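Long-range contact in xylose isomerase-like TIM barrel domain-containing protein (Parabacteroides distasonis, PDB 4KW2), which is of unknown function but has a xylose isomerase-like TIM barrel and may act as a sugar isomerase or related enzyme: residues L165-I178 and K194-D206. Numbering follows the deposited sequence.
Sequences LKGRSPLMGVCADI and KLSGRIKVAHLKD. With SO4 (sulfate ion), chain E.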
loop_
_atom_site.group_PDB
_atom_site.type_symbol
_atom_site.label_atom_id
_atom_site.label_comp_id
_atom_site.label_asym_id
_atom_site.label_seq_id
_atom_site.Cartn_x
_atom_site.Cartn_y
_atom_site.Cartn_z
ATOM N N LEU A 165 17.428 -24.376 0.487
ATOM C CA LEU A 165 18.838 -23.995 0.390
ATOM C C LEU A 165 19.813 -25.020 0.978
ATOM O O LEU A 165 20.969 -25.074 0.553
ATOM C CB LEU A 165 19.070 -22.630 1.048
ATOM C CG LEU A 165 18.523 -21.424 0.278
ATOM C CD1 LEU A 165 18.687 -20.154 1.100
ATOM C CD2 LEU A 165 19.204 -21.281 -1.075
ATOM N N LYS A 166 19.358 -25.815 1.948
ATOM C CA LYS A 166 20.227 -26.779 2.633
ATOM C C LYS A 166 21.017 -27.598 1.628
ATOM O O LYS A 166 20.444 -28.162 0.696
ATOM C CB LYS A 166 19.416 -27.719 3.530
ATOM N N GLY A 167 22.337 -27.627 1.792
ATOM C CA GLY A 167 23.207 -28.416 0.920
ATOM C C GLY A 167 23.567 -27.782 -0.416
ATOM O O GLY A 167 24.387 -28.332 -1.154
ATOM N N ARG A 168 22.968 -26.636 -0.741
ATOM C CA ARG A 168 23.299 -25.928 -1.978
ATOM C C ARG A 168 24.534 -25.058 -1.788
ATOM O O ARG A 168 24.866 -24.675 -0.668
ATOM C CB ARG A 168 22.129 -25.061 -2.447
ATOM C CG ARG A 168 20.937 -25.865 -2.924
ATOM C CD ARG A 168 19.829 -24.969 -3.443
ATOM N NE ARG A 168 18.666 -25.756 -3.837
ATOM C CZ ARG A 168 18.544 -26.414 -4.988
ATOM N NH1 ARG A 168 19.513 -26.386 -5.898
ATOM N NH2 ARG A 168 17.437 -27.104 -5.238
ATOM N N SER A 169 25.197 -24.749 -2.902
ATOM C CA SER A 169 26.372 -23.869 -2.933
ATOM C C SER A 169 26.202 -22.619 -2.061
ATOM O O SER A 169 25.086 -22.129 -1.893
ATOM C CB SER A 169 26.670 -23.454 -4.383
ATOM O OG SER A 169 27.469 -22.285 -4.457
ATOM N N PRO A 170 27.313 -22.092 -1.509
ATOM C CA PRO A 170 27.214 -20.865 -0.708
ATOM C C PRO A 170 26.767 -19.632 -1.513
ATOM O O PRO A 170 26.371 -18.626 -0.924
ATOM C CB PRO A 170 28.642 -20.667 -0.171
ATOM C CG PRO A 170 29.355 -21.954 -0.413
ATOM C CD PRO A 170 28.702 -22.575 -1.603
ATOM N N LEU A 171 26.843 -19.713 -2.840
ATOM C CA LEU A 171 26.334 -18.662 -3.718
ATOM C C LEU A 171 24.810 -18.503 -3.618
ATOM O O LEU A 171 24.287 -17.414 -3.853
ATOM C CB LEU A 171 26.716 -18.955 -5.173
ATOM C CG LEU A 171 28.208 -19.040 -5.501
ATOM C CD1 LEU A 171 28.408 -19.691 -6.862
ATOM C CD2 LEU A 171 28.854 -17.663 -5.451
HETATM N N MSE A 172 24.108 -19.587 -3.280
HETATM C CA MSE A 172 22.647 -19.562 -3.156
HETATM C C MSE A 172 22.253 -19.043 -1.801
HETATM O O MSE A 172 22.414 -19.731 -0.800
HETATM C CB MSE A 172 22.066 -20.960 -3.369
HETATM C CG MSE A 172 22.401 -21.522 -4.748
HETATM SE SE MSE A 172 21.442 -20.522 -6.148
HETATM C CE MSE A 172 19.684 -21.401 -6.006
ATOM N N GLY A 173 21.726 -17.822 -1.760
ATOM C CA GLY A 173 21.354 -17.174 -0.500
ATOM C C GLY A 173 19.953 -16.587 -0.498
ATOM O O GLY A 173 19.111 -16.937 -1.335
ATOM N N VAL A 174 19.717 -15.674 0.441
ATOM C CA VAL A 174 18.393 -15.119 0.688
ATOM C C VAL A 174 18.371 -13.597 0.589
ATOM O O VAL A 174 19.245 -12.914 1.123
ATOM C CB VAL A 174 17.895 -15.539 2.086
ATOM C CG1 VAL A 174 16.527 -14.942 2.391
ATOM C CG2 VAL A 174 17.847 -17.056 2.178
ATOM N N CYS A 175 17.360 -13.080 -0.103
ATOM C CA CYS A 175 17.032 -11.656 -0.084
ATOM C C CYS A 175 15.949 -11.461 0.961
ATOM O O CYS A 175 14.797 -11.840 0.747
ATOM C CB CYS A 175 16.523 -11.195 -1.451
ATOM S SG CYS A 175 16.075 -9.444 -1.538
ATOM N N ALA A 176 16.323 -10.886 2.097
ATOM C CA ALA A 176 15.405 -10.725 3.224
ATOM C C ALA A 176 14.705 -9.377 3.175
ATOM O O ALA A 176 15.352 -8.347 3.028
ATOM C CB ALA A 176 16.165 -10.859 4.531
ATOM N N ASP A 177 13.382 -9.392 3.307
ATOM C CA ASP A 177 12.599 -8.164 3.393
ATOM C C ASP A 177 12.516 -7.700 4.834
ATOM O O ASP A 177 12.101 -8.453 5.710
ATOM C CB ASP A 177 11.185 -8.375 2.848
ATOM C CG ASP A 177 11.123 -8.297 1.337
ATOM O OD1 ASP A 177 12.187 -8.304 0.675
ATOM O OD2 ASP A 177 9.999 -8.227 0.802
ATOM N N ILE A 178 12.932 -6.463 5.075
ATOM C CA ILE A 178 12.748 -5.835 6.371
ATOM C C ILE A 178 11.418 -5.119 6.282
ATOM O O ILE A 178 11.298 -4.111 5.579
ATOM C CB ILE A 178 13.873 -4.837 6.694
ATOM C CG1 ILE A 178 15.244 -5.511 6.552
ATOM C CG2 ILE A 178 13.683 -4.252 8.085
ATOM C CD1 ILE A 178 15.370 -6.840 7.263
ATOM N N LYS A 194 18.978 -20.316 11.302
ATOM C CA LYS A 194 20.062 -21.224 10.923
ATOM C C LYS A 194 20.748 -20.776 9.627
ATOM O O LYS A 194 21.856 -21.222 9.323
ATOM C CB LYS A 194 19.526 -22.656 10.771
ATOM C CG LYS A 194 20.590 -23.737 10.894
ATOM C CD LYS A 194 20.020 -25.137 10.722
ATOM C CE LYS A 194 21.122 -26.187 10.787
ATOM N NZ LYS A 194 20.652 -27.558 10.442
ATOM N N LEU A 195 20.091 -19.890 8.880
ATOM C CA LEU A 195 20.621 -19.395 7.609
ATOM C C LEU A 195 21.174 -17.964 7.708
ATOM O O LEU A 195 21.383 -17.309 6.686
ATOM C CB LEU A 195 19.565 -19.520 6.493
ATOM C CG LEU A 195 18.112 -19.078 6.723
ATOM C CD1 LEU A 195 17.979 -17.567 6.813
ATOM C CD2 LEU A 195 17.227 -19.611 5.606
ATOM N N SER A 196 21.422 -17.488 8.931
ATOM C CA SER A 196 22.137 -16.223 9.136
ATOM C C SER A 196 23.605 -16.439 8.759
ATOM O O SER A 196 24.379 -17.013 9.526
ATOM C CB SER A 196 22.012 -15.734 10.585
ATOM O OG SER A 196 22.574 -16.658 11.500
ATOM N N GLY A 197 23.973 -15.963 7.574
ATOM C CA GLY A 197 25.199 -16.388 6.901
ATOM C C GLY A 197 24.897 -16.658 5.437
ATOM O O GLY A 197 25.760 -16.489 4.576
ATOM N N ARG A 198 23.668 -17.094 5.164
ATOM C CA ARG A 198 23.135 -17.153 3.801
ATOM C C ARG A 198 22.325 -15.894 3.436
ATOM O O ARG A 198 21.856 -15.775 2.305
ATOM C CB ARG A 198 22.263 -18.401 3.611
ATOM C CG ARG A 198 23.024 -19.672 3.269
ATOM C CD ARG A 198 22.086 -20.688 2.634
ATOM N NE ARG A 198 22.652 -22.035 2.582
ATOM C CZ ARG A 198 23.329 -22.557 1.558
ATOM N NH1 ARG A 198 23.565 -21.862 0.448
ATOM N NH2 ARG A 198 23.783 -23.803 1.650
ATOM N N ILE A 199 22.163 -14.963 4.379
ATOM C CA ILE A 199 21.446 -13.714 4.109
ATOM C C ILE A 199 22.378 -12.770 3.361
ATOM O O ILE A 199 23.303 -12.217 3.953
ATOM C CB ILE A 199 20.969 -12.997 5.393
ATOM C CG1 ILE A 199 20.159 -13.937 6.297
ATOM C CG2 ILE A 199 20.145 -11.768 5.030
ATOM C CD1 ILE A 199 18.885 -14.461 5.670
ATOM N N LYS A 200 22.130 -12.582 2.067
ATOM C CA LYS A 200 23.024 -11.786 1.226
ATOM C C LYS A 200 22.526 -10.363 0.980
ATOM O O LYS A 200 23.332 -9.459 0.790
ATOM C CB LYS A 200 23.262 -12.498 -0.107
ATOM C CG LYS A 200 24.012 -13.807 0.052
ATOM C CD LYS A 200 24.430 -14.383 -1.286
ATOM C CE LYS A 200 25.005 -15.784 -1.127
ATOM N NZ LYS A 200 26.207 -15.820 -0.249
ATOM N N VAL A 201 21.208 -10.171 0.972
ATOM C CA VAL A 201 20.616 -8.869 0.698
ATOM C C VAL A 201 19.455 -8.603 1.656
ATOM O O VAL A 201 18.649 -9.485 1.922
ATOM C CB VAL A 201 20.110 -8.776 -0.766
ATOM C CG1 VAL A 201 19.444 -7.430 -1.040
ATOM C CG2 VAL A 201 21.257 -9.005 -1.739
ATOM N N ALA A 202 19.382 -7.379 2.170
ATOM C CA ALA A 202 18.240 -6.939 2.955
ATOM C C ALA A 202 17.543 -5.800 2.221
ATOM O O ALA A 202 18.140 -4.761 1.979
ATOM C CB ALA A 202 18.689 -6.485 4.331
ATOM N N HIS A 203 16.278 -6.009 1.866
ATOM C CA HIS A 203 15.454 -4.971 1.249
ATOM C C HIS A 203 14.777 -4.115 2.303
ATOM O O HIS A 203 13.954 -4.605 3.068
ATOM C CB HIS A 203 14.372 -5.600 0.372
ATOM C CG HIS A 203 14.836 -5.959 -0.998
ATOM N ND1 HIS A 203 13.971 -6.376 -1.987
ATOM C CD2 HIS A 203 16.068 -5.947 -1.556
ATOM C CE1 HIS A 203 14.653 -6.616 -3.092
ATOM N NE2 HIS A 203 15.927 -6.365 -2.857
ATOM N N LEU A 204 15.135 -2.839 2.344
ATOM C CA LEU A 204 14.400 -1.842 3.113
ATOM C C LEU A 204 13.440 -1.141 2.180
ATOM O O LEU A 204 13.869 -0.420 1.276
ATOM C CB LEU A 204 15.342 -0.804 3.713
ATOM C CG LEU A 204 15.798 -1.023 5.146
ATOM C CD1 LEU A 204 16.388 -2.415 5.305
ATOM C CD2 LEU A 204 16.806 0.057 5.508
ATOM N N LYS A 205 12.148 -1.357 2.396
ATOM C CA LYS A 205 11.102 -0.712 1.616
ATOM C C LYS A 205 10.582 0.499 2.384
ATOM O O LYS A 205 10.526 0.478 3.610
ATOM C CB LYS A 205 9.967 -1.702 1.360
ATOM C CG LYS A 205 8.916 -1.228 0.373
ATOM C CD LYS A 205 7.957 -2.362 0.025
ATOM C CE LYS A 205 6.661 -1.850 -0.592
ATOM N NZ LYS A 205 6.894 -1.099 -1.856
ATOM N N ASP A 206 10.203 1.546 1.656
ATOM C CA ASP A 206 9.618 2.752 2.243
ATOM C C ASP A 206 10.430 3.269 3.425
ATOM O O ASP A 206 9.904 3.475 4.518
ATOM C CB ASP A 206 8.160 2.501 2.641
ATOM C CG ASP A 206 7.259 2.311 1.433
ATOM O OD1 ASP A 206 7.350 3.125 0.484
ATOM O OD2 ASP A 206 6.466 1.346 1.427
HETATM S S SO4 E . 23.804 -26.100 4.658
HETATM O O1 SO4 E . 24.640 -26.192 5.876
HETATM O O2 SO4 E . 24.666 -26.249 3.466
HETATM O O3 SO4 E . 22.790 -27.178 4.673
HETATM O O4 SO4 E . 23.119 -24.787 4.628
#
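Arg198 reaches back from just before strand 199-204 into the turns between helix 157-165 and strand 172-178, where three backbone carbonyls meet its guanidinium. NH2 donates to Arg168 O at 2.7 Å along a nearly straight bond (165°). NH1 lies in the carbonyl plane of Met172, 2.7 Å from its O, and also bonds Ser169 O from above that carbonyl's plane, on the face opposite Met172 N. An extended chain from CG to NE carries the group there, with Leu165 O over one guanidinium face. On the solvent side, by exposed Gly167, a sulfate, probably from the crystallisation liquor, accepts from Arg198 NH2 through O4 at 3.2 Å and from Gly167 N through O3. A leucine in place of Arg198 would probably leave the carbonyls of Arg168 and Met172 without this donor and the loop less firmly fixed. Beside Arg198, Lys200 NZ donates to Pro170 O and forms a salt bridge with Glu143. Strands 172-178 and 199-204 run parallel, 21° apart, as the sixth and seventh of the eight-stranded TIM barrel; Val174 O marks a beta bulge, accepting from Lys200 N and weakly from Val201 N, before Ala176 N resumes regular pairing with Val201 O (2.7 Å). Packing is close where Cys175 SG, anti to the backbone N (chi1 180°), makes a sulfur-aromatic contact 3.4 Å from the His203 ring centroid, over its face; His203 NE2 is hydrogen-bonded to Glu52. On the other face, Ile178 CG1 lies 3.5 Å from Leu204 CD1, side by side.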